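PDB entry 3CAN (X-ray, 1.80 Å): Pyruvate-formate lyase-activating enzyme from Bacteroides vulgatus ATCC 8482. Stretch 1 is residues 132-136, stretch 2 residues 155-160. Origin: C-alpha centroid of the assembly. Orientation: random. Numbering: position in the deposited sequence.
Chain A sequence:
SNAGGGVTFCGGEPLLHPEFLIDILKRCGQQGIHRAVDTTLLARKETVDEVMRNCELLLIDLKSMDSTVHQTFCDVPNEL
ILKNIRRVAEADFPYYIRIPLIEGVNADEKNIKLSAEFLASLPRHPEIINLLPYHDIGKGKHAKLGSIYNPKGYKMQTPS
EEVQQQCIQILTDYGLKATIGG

Stretch 1, residues 132-136: LPYHD
Stretch 2 155-160: KMQTPS

Both stretches are extended. Leu 132 and Pro 133 end a strand, with phi/psi of -112/93 and -59/137; Tyr 134 (-68/133) and His 135 (-131/120) continue as loop. The second stretch has no regular structure, yet Met 156 (-136/103), Gln 157 (-130/161), Thr 158 (-68/129), Pro 159 (-68/142) and Ser 160 (-59/159) are all extended too. The end-to-end vectors from CA 133 to CA 136 and from CA 156 to CA 159 lie 136° apart, so the chains run roughly opposite but skewed. They come closest in register at Tyr 134 and Thr 158, whose CA atoms are 4.9 Å apart.

A side chain makes the one hydrogen bond between the stretches: Thr 158 OG1, at chi1 -55° (m), donates to Tyr 134 O at 2.6 Å. The same carbonyl receives a CA-H...O contact, Thr 158 CA lying 3.2 Å from Tyr 134 O. Threonine suits the place because its methyl is useful: Thr 158 CG2 sits over a face of the His 135 ring, 3.9 Å from the ring centroid, in a CH-pi contact. The His 135 CA-to-CB bond points away, but rotamer m (-73°), with chi2 -85°, brings the ring end nearer.

Tyr 134 has the largest covered area. Its t rotamer (173°), with chi2 82°, lays the flat ring along the second chain, where Tyr 134 CE2 lies 3.4 Å from Met 156 O. Met 156, a selenomethionine with chi angles m, t, p, has its CA-to-CB bond directed toward the first stretch; its flexible, apolar chain places CE 3.6 Å from Tyr 134 CE1, while SE stands obliquely 5.2 Å from the ring centroid. Rigid, apolar rings meet where Pro 133 CB lies 4.1 Å from Pro 159 CG. Ser 160 (chi1 p) serves as an N-cap, its hydroxyl capping a backbone N just beyond the stretch.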

# COMPACT_ATOMS: atom_id res chain seq x y z
N LEU A 132 -6.08 -8.85 -0.20
CA LEU A 132 -4.93 -8.64 -1.09
C LEU A 132 -4.49 -9.99 -1.66
O LEU A 132 -3.70 -10.70 -1.03
CB LEU A 132 -3.80 -7.98 -0.30
CG LEU A 132 -4.23 -6.78 0.53
CD1 LEU A 132 -3.12 -6.31 1.46
CD2 LEU A 132 -4.70 -5.63 -0.38
N PRO A 133 -5.01 -10.34 -2.85
CA PRO A 133 -4.65 -11.64 -3.41
C PRO A 133 -3.15 -11.81 -3.63
O PRO A 133 -2.46 -10.89 -4.11
CB PRO A 133 -5.41 -11.67 -4.75
CG PRO A 133 -6.52 -10.73 -4.56
CD PRO A 133 -5.96 -9.63 -3.71
N TYR A 134 -2.67 -12.98 -3.26
CA TYR A 134 -1.28 -13.32 -3.39
C TYR A 134 -0.94 -13.42 -4.86
O TYR A 134 -1.65 -14.05 -5.64
CB TYR A 134 -1.02 -14.66 -2.71
CG TYR A 134 0.37 -15.23 -2.91
CD1 TYR A 134 1.43 -14.80 -2.12
CD2 TYR A 134 0.61 -16.20 -3.87
CE1 TYR A 134 2.71 -15.32 -2.30
CE2 TYR A 134 1.88 -16.73 -4.06
CZ TYR A 134 2.92 -16.29 -3.27
OH TYR A 134 4.19 -16.80 -3.45
N HIS A 135 0.16 -12.79 -5.24
CA HIS A 135 0.70 -12.93 -6.57
C HIS A 135 2.18 -13.25 -6.45
O HIS A 135 2.92 -12.48 -5.84
CB HIS A 135 0.43 -11.68 -7.40
CG HIS A 135 -1.00 -11.53 -7.81
ND1 HIS A 135 -1.52 -12.13 -8.94
CD2 HIS A 135 -2.03 -10.85 -7.24
CE1 HIS A 135 -2.80 -11.83 -9.05
NE2 HIS A 135 -3.14 -11.05 -8.03
N ASP A 136 2.55 -14.41 -6.98
CA ASP A 136 3.93 -14.92 -7.07
C ASP A 136 3.96 -16.41 -7.38
O ASP A 136 4.89 -16.90 -8.02
CB ASP A 136 4.76 -14.65 -5.80
CG ASP A 136 5.83 -13.58 -6.01
OD1 ASP A 136 6.25 -12.94 -5.02
OD2 ASP A 136 6.26 -13.38 -7.17
N LYS A 155 0.80 -25.14 0.13
CA LYS A 155 0.84 -24.44 -1.15
C LYS A 155 0.53 -22.96 -0.99
O LYS A 155 -0.18 -22.57 -0.06
CB LYS A 155 -0.15 -25.07 -2.14
CG LYS A 155 -1.62 -24.69 -1.89
CD LYS A 155 -2.56 -25.44 -2.81
CE LYS A 155 -4.02 -25.22 -2.41
NZ LYS A 155 -4.95 -26.01 -3.26
N MSE A 156 1.06 -22.15 -1.89
CA MSE A 156 0.77 -20.72 -1.91
C MSE A 156 0.51 -20.27 -3.34
O MSE A 156 1.45 -20.12 -4.13
CB MSE A 156 1.94 -19.93 -1.34
CG MSE A 156 2.13 -20.14 0.13
SE MSE A 156 3.36 -18.83 0.82
CE MSE A 156 2.24 -17.25 0.71
N GLN A 157 -0.76 -20.08 -3.65
CA GLN A 157 -1.19 -19.72 -4.98
C GLN A 157 -2.11 -18.52 -4.91
O GLN A 157 -2.67 -18.21 -3.85
CB GLN A 157 -1.95 -20.89 -5.62
CG GLN A 157 -1.21 -22.21 -5.55
CD GLN A 157 -2.01 -23.35 -6.12
OE1 GLN A 157 -3.24 -23.29 -6.19
NE2 GLN A 157 -1.32 -24.41 -6.54
N THR A 158 -2.26 -17.86 -6.04
CA THR A 158 -3.21 -16.78 -6.20
C THR A 158 -4.61 -17.39 -6.13
O THR A 158 -4.89 -18.37 -6.82
CB THR A 158 -3.00 -16.08 -7.55
OG1 THR A 158 -1.64 -15.66 -7.65
CG2 THR A 158 -3.92 -14.87 -7.71
N PRO A 159 -5.49 -16.83 -5.27
CA PRO A 159 -6.86 -17.35 -5.28
C PRO A 159 -7.58 -16.99 -6.59
O PRO A 159 -7.37 -15.90 -7.14
CB PRO A 159 -7.51 -16.66 -4.07
CG PRO A 159 -6.71 -15.42 -3.86
CD PRO A 159 -5.31 -15.75 -4.28
N SER A 160 -8.39 -17.92 -7.08
CA SER A 160 -9.18 -17.70 -8.29
C SER A 160 -10.10 -16.50 -8.12
O SER A 160 -10.41 -16.11 -7.00
CB SER A 160 -10.02 -18.94 -8.60
OG SER A 160 -10.95 -19.18 -7.56